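Local coordinates for putative lipoprotein (Bacteroides fragilis, PDB 3QNK) that probably helps capture glycans at the bacterial cell surface, as a SusD-family, putative outer-membrane lipoprotein whose own ligand is not established, at residues V255-T260 / R269-L274; K265-G270 / Y372-G376. All blocks are in the same frame, centred on the assembly; numbering follows the deposited sequence.

Interaction 1: V255-T260 / R269-L274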
loop_
_atom_site.group_PDB
_atom_site.type_symbol
_atom_site.label_atom_id
_atom_site.label_comp_id
_atom_site.label_asym_id
_atom_site.label_seq_id
_atom_site.Cartn_x
_atom_site.Cartn_y
_atom_site.Cartn_z
ATOM N N VAL B 255 -20.094 3.348 -9.053
ATOM C CA VAL B 255 -20.953 2.866 -7.968
ATOM C C VAL B 255 -20.774 3.762 -6.735
ATOM O O VAL B 255 -21.765 4.148 -6.124
ATOM C CB VAL B 255 -20.686 1.372 -7.673
ATOM C CG1 VAL B 255 -21.475 0.877 -6.463
ATOM C CG2 VAL B 255 -21.007 0.522 -8.892
ATOM N N CYS B 256 -19.538 4.167 -6.435
ATOM C CA CYS B 256 -19.215 5.028 -5.309
ATOM C C CYS B 256 -19.869 6.387 -5.390
ATOM O O CYS B 256 -20.072 6.986 -4.345
ATOM C CB CYS B 256 -17.709 5.189 -5.185
ATOM S SG CYS B 256 -16.883 3.754 -4.471
ATOM N N ASN B 257 -20.129 6.914 -6.599
ATOM C CA ASN B 257 -20.671 8.256 -6.739
ATOM C C ASN B 257 -22.072 8.263 -7.346
ATOM O O ASN B 257 -22.630 9.339 -7.615
ATOM C CB ASN B 257 -19.701 9.117 -7.531
ATOM C CG ASN B 257 -18.388 9.289 -6.787
ATOM O OD1 ASN B 257 -18.283 10.014 -5.790
ATOM N ND2 ASN B 257 -17.384 8.543 -7.189
HETATM N N MSE B 258 -22.675 7.070 -7.459
HETATM C CA MSE B 258 -24.014 6.898 -7.986
HETATM C C MSE B 258 -25.085 7.170 -6.902
HETATM O O MSE B 258 -24.854 6.857 -5.726
HETATM C CB MSE B 258 -24.142 5.475 -8.519
HETATM C CG MSE B 258 -25.363 5.242 -9.406
HETATM SE SE MSE B 258 -25.532 3.357 -9.904
HETATM C CE MSE B 258 -23.797 3.209 -10.685
ATOM N N VAL B 259 -26.279 7.694 -7.313
ATOM C CA VAL B 259 -27.416 7.944 -6.398
ATOM C C VAL B 259 -27.733 6.635 -5.687
ATOM O O VAL B 259 -27.789 5.585 -6.343
ATOM C CB VAL B 259 -28.662 8.534 -7.106
ATOM C CG1 VAL B 259 -29.718 8.966 -6.093
ATOM C CG2 VAL B 259 -28.289 9.707 -8.009
ATOM N N THR B 260 -27.897 6.675 -4.350
ATOM C CA THR B 260 -28.156 5.440 -3.608
ATOM C C THR B 260 -29.606 4.959 -3.721
ATOM O O THR B 260 -29.840 3.846 -4.192
ATOM C CB THR B 260 -27.729 5.572 -2.161
ATOM O OG1 THR B 260 -26.361 5.949 -2.169
ATOM C CG2 THR B 260 -27.866 4.265 -1.401
ATOM N N ARG B 269 -27.423 -0.114 -4.688
ATOM C CA ARG B 269 -26.042 -0.511 -4.907
ATOM C C ARG B 269 -25.074 0.678 -4.770
ATOM O O ARG B 269 -23.957 0.475 -4.299
ATOM C CB ARG B 269 -25.890 -1.178 -6.290
ATOM C CG ARG B 269 -24.662 -2.075 -6.415
ATOM C CD ARG B 269 -25.049 -3.495 -6.712
ATOM N NE ARG B 269 -23.941 -4.406 -6.427
ATOM C CZ ARG B 269 -23.155 -4.960 -7.344
ATOM N NH1 ARG B 269 -23.347 -4.713 -8.632
ATOM N NH2 ARG B 269 -22.170 -5.766 -6.980
ATOM N N GLY B 270 -25.511 1.886 -5.145
ATOM C CA GLY B 270 -24.707 3.112 -5.052
ATOM C C GLY B 270 -24.338 3.534 -3.632
ATOM O O GLY B 270 -24.957 3.072 -2.661
ATOM N N TRP B 271 -23.296 4.392 -3.497
ATOM C CA TRP B 271 -22.813 4.904 -2.213
ATOM C C TRP B 271 -22.961 6.431 -2.104
ATOM O O TRP B 271 -22.562 7.018 -1.104
ATOM C CB TRP B 271 -21.342 4.494 -1.932
ATOM C CG TRP B 271 -21.040 3.029 -2.081
ATOM C CD1 TRP B 271 -20.295 2.443 -3.065
ATOM C CD2 TRP B 271 -21.508 1.965 -1.248
ATOM N NE1 TRP B 271 -20.281 1.074 -2.904
ATOM C CE2 TRP B 271 -21.018 0.751 -1.795
ATOM C CE3 TRP B 271 -22.330 1.909 -0.105
ATOM C CZ2 TRP B 271 -21.299 -0.501 -1.223
ATOM C CZ3 TRP B 271 -22.602 0.669 0.466
ATOM C CH2 TRP B 271 -22.078 -0.516 -0.084
ATOM N N GLY B 272 -23.573 7.063 -3.084
ATOM C CA GLY B 272 -23.802 8.509 -3.065
ATOM C C GLY B 272 -22.592 9.301 -3.501
ATOM O O GLY B 272 -22.663 10.043 -4.478
ATOM N N GLY B 273 -21.480 9.102 -2.789
ATOM C CA GLY B 273 -20.195 9.722 -3.054
ATOM C C GLY B 273 -20.247 11.215 -2.993
ATOM O O GLY B 273 -20.701 11.770 -1.991
ATOM N N LEU B 274 -19.819 11.869 -4.075
ATOM C CA LEU B 274 -19.772 13.331 -4.176
ATOM C C LEU B 274 -21.151 13.937 -3.965
ATOM O O LEU B 274 -22.141 13.416 -4.477
ATOM C CB LEU B 274 -19.221 13.753 -5.550
ATOM C CG LEU B 274 -17.784 13.374 -5.864
ATOM C CD1 LEU B 274 -17.584 13.234 -7.340
ATOM C CD2 LEU B 274 -16.833 14.351 -5.291
#
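V255 and W271 lie side by side with their side chains pointing the same way, and the backbone between them is bonded as well: W271 N donates to V255 O over 3.1 Å. With CG1 anti to the backbone N (chi1 175°), V255 brings that methyl alongside the indole, 3.8 Å from W271 NE1, at an oblique approach. C256 meets the same ring differently. Its CA sits at the ring edge, in the plane, 3.6 Å from W271 CD1, while SG makes an oblique sulfur-aromatic contact with the five-membered ring. W271 NE1 has a weak hydrogen bond to V249 O, so backbone and ring nitrogen are both engaged.

At the other end N257 and L274 cross at a slant. N257 OD1 takes the L274 amide N at 3.0 Å, with the donor in the carbonyl plane on a lone pair and an N-H...O angle of 153°. N257 ND2 is bonded to M253 O and G35 O; three partners thus fix the rotation of the amide, and L274 CG rests 3.4 Å from OD1.

Between these ends the backbones run close. G272 N donates to the carbonyl O of selenomethionine M258 (2.9 Å), and G270 CA makes a CA-H...O contact with V255 O at 3.3 Å. A CB on G270 would point at the carbonyls of M258 and V259. T260 OG1 is hydrogen-bonded to D353 O and makes a weak one to G270 O. Positive phi at both G272 (82°) and G273 turns the chain here.

The arrangement is an irregular, glycine-rich return of the chain, packed by backbone bonds and one asparagine amide against the short helix 253-257 and the residues after it, a buried loop contact in the SusD-family part of an alpha-alpha-superhelical chain.

Interaction 2: K265-G270 / Y372-G376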
loop_
_atom_site.group_PDB
_atom_site.type_symbol
_atom_site.label_atom_id
_atom_site.label_comp_id
_atom_site.label_asym_id
_atom_site.label_seq_id
_atom_site.Cartn_x
_atom_site.Cartn_y
_atom_site.Cartn_z
ATOM N N LYS B 265 -37.320 1.605 -8.714
ATOM C CA LYS B 265 -37.179 1.003 -10.040
ATOM C C LYS B 265 -35.896 0.133 -10.137
ATOM O O LYS B 265 -35.911 -0.915 -10.794
ATOM C CB LYS B 265 -37.134 2.130 -11.094
ATOM C CG LYS B 265 -37.215 1.653 -12.536
ATOM C CD LYS B 265 -37.476 2.791 -13.503
ATOM C CE LYS B 265 -38.915 2.873 -13.937
ATOM N NZ LYS B 265 -39.061 3.629 -15.210
ATOM N N TYR B 266 -34.790 0.568 -9.493
ATOM C CA TYR B 266 -33.522 -0.130 -9.631
ATOM C C TYR B 266 -33.010 -0.756 -8.334
ATOM O O TYR B 266 -33.386 -1.883 -8.053
ATOM C CB TYR B 266 -32.495 0.800 -10.282
ATOM C CG TYR B 266 -32.851 1.060 -11.729
ATOM C CD1 TYR B 266 -32.842 0.028 -12.667
ATOM C CD2 TYR B 266 -33.291 2.312 -12.143
ATOM C CE1 TYR B 266 -33.190 0.253 -13.996
ATOM C CE2 TYR B 266 -33.664 2.544 -13.471
ATOM C CZ TYR B 266 -33.615 1.506 -14.392
ATOM O OH TYR B 266 -33.948 1.711 -15.706
ATOM N N GLY B 267 -32.149 -0.080 -7.589
ATOM C CA GLY B 267 -31.590 -0.630 -6.360
ATOM C C GLY B 267 -30.837 0.382 -5.537
ATOM O O GLY B 267 -30.823 1.568 -5.873
ATOM N N ASP B 268 -30.171 -0.097 -4.471
ATOM C CA ASP B 268 -29.403 0.737 -3.549
ATOM C C ASP B 268 -27.905 0.370 -3.543
ATOM O O ASP B 268 -27.187 0.612 -2.548
ATOM C CB ASP B 268 -30.003 0.660 -2.139
ATOM C CG ASP B 268 -30.249 -0.732 -1.580
ATOM O OD1 ASP B 268 -29.549 -1.687 -2.014
ATOM O OD2 ASP B 268 -31.110 -0.860 -0.686
ATOM N N ARG B 269 -27.423 -0.114 -4.688
ATOM C CA ARG B 269 -26.042 -0.511 -4.907
ATOM C C ARG B 269 -25.074 0.678 -4.770
ATOM O O ARG B 269 -23.957 0.475 -4.299
ATOM C CB ARG B 269 -25.890 -1.178 -6.290
ATOM C CG ARG B 269 -24.662 -2.075 -6.415
ATOM C CD ARG B 269 -25.049 -3.495 -6.712
ATOM N NE ARG B 269 -23.941 -4.406 -6.427
ATOM C CZ ARG B 269 -23.155 -4.960 -7.344
ATOM N NH1 ARG B 269 -23.347 -4.713 -8.632
ATOM N NH2 ARG B 269 -22.170 -5.766 -6.980
ATOM N N GLY B 270 -25.511 1.886 -5.145
ATOM C CA GLY B 270 -24.707 3.112 -5.052
ATOM C C GLY B 270 -24.338 3.534 -3.632
ATOM O O GLY B 270 -24.957 3.072 -2.661
ATOM N N TYR B 372 -28.339 -0.230 -15.274
ATOM C CA TYR B 372 -28.091 -0.224 -13.825
ATOM C C TYR B 372 -27.139 -1.362 -13.440
ATOM O O TYR B 372 -27.348 -2.491 -13.893
ATOM C CB TYR B 372 -29.397 -0.329 -13.023
ATOM C CG TYR B 372 -29.204 -0.143 -11.528
ATOM C CD1 TYR B 372 -29.065 1.124 -10.977
ATOM C CD2 TYR B 372 -29.137 -1.238 -10.669
ATOM C CE1 TYR B 372 -28.864 1.299 -9.615
ATOM C CE2 TYR B 372 -28.930 -1.075 -9.303
ATOM C CZ TYR B 372 -28.801 0.197 -8.779
ATOM O OH TYR B 372 -28.578 0.359 -7.433
ATOM N N PRO B 373 -26.113 -1.104 -12.593
ATOM C CA PRO B 373 -25.175 -2.179 -12.233
ATOM C C PRO B 373 -25.747 -3.199 -11.234
ATOM O O PRO B 373 -25.256 -3.281 -10.109
ATOM C CB PRO B 373 -23.986 -1.415 -11.634
ATOM C CG PRO B 373 -24.570 -0.196 -11.085
ATOM C CD PRO B 373 -25.717 0.178 -11.972
ATOM N N TYR B 374 -26.749 -3.998 -11.639
ATOM C CA TYR B 374 -27.299 -5.028 -10.764
ATOM C C TYR B 374 -26.247 -6.078 -10.478
ATOM O O TYR B 374 -25.412 -6.372 -11.342
ATOM C CB TYR B 374 -28.503 -5.758 -11.406
ATOM C CG TYR B 374 -29.662 -4.936 -11.931
ATOM C CD1 TYR B 374 -30.691 -4.528 -11.087
ATOM C CD2 TYR B 374 -29.822 -4.716 -13.297
ATOM C CE1 TYR B 374 -31.815 -3.852 -11.581
ATOM C CE2 TYR B 374 -30.932 -4.033 -13.802
ATOM C CZ TYR B 374 -31.938 -3.616 -12.945
ATOM O OH TYR B 374 -33.052 -2.970 -13.455
ATOM N N ALA B 375 -26.340 -6.717 -9.325
ATOM C CA ALA B 375 -25.445 -7.824 -9.063
ATOM C C ALA B 375 -26.013 -9.092 -9.759
ATOM O O ALA B 375 -27.067 -9.598 -9.352
ATOM C CB ALA B 375 -25.288 -8.023 -7.563
ATOM N N GLY B 376 -25.349 -9.537 -10.835
ATOM C CA GLY B 376 -25.740 -10.737 -11.578
ATOM C C GLY B 376 -26.000 -10.573 -13.067
ATOM O O GLY B 376 -26.886 -9.807 -13.460
#
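Y266 and Y372 are where two irregular segments come together, their end-to-end directions 71° apart and the two CA atoms 6.9 Å from each other. The side chains slide past one another in opposite directions. Their planes are inclined by only 18°, but with centroids 5.3 Å apart the rings barely overlap; what covers the Y372 face is Y266 CB, 3.6 Å from the centroid, a CH-pi contact. P373 CD lies over the opposite face of Y372, offset toward the rim, so the ring is sandwiched between the two, which limits its rotation.

CG of Y372 is anti to the backbone N (chi1 -172°), and this carries the hydroxyl up to the backbone of the first segment, where R269 N donates to Y372 OH at 3.0 Å. Beyond that bond the arginine chain bends at chi2 and turns its head group back: R269 NH1 donates to P373 O at 2.8 Å. The acceptor lies in the guanidinium plane, but the nitrogen stands above the carbonyl plane. A375 CB lies over the centre of one guanidinium face, 3.7 Å from CZ. R269 NH2 is hydrogen-bonded to M138 O of the second subunit.

Y374 approaches Y266 obliquely, with OH at the edge of the ring, 3.1 Å from Y266 CD1; that hydroxyl is bonded to D335 OD1. Y266 OH bonds to D335 O and G337 O, K265 NZ to K336 O and A338 O, and both side chains touch V339. The contact therefore sits beside strand 339-340, joining the loop that precedes helix 278-283 to the one between strands 360-361 and 384-387.

Overall arrangement
Following the chain from the N terminus, helix 253-257 leads into segment 255-260, and after eight residues without helix or strand interaction 1 closes a short loop on 269-274. Interaction 2 begins on the stretch where interaction 1 ends, sharing R269 and G270, and closes a far longer loop on 372-376, with 101 residues between. The loops thus run in series and neither encloses the other. Their centres are 11 Å apart and they also touch: the selenomethionine M258 packs on P373 and Y372, and T260 O on D268 CB. Together they tie helix 253-257 to the loop beyond strand 360-361, with the second subunit alongside interaction 2.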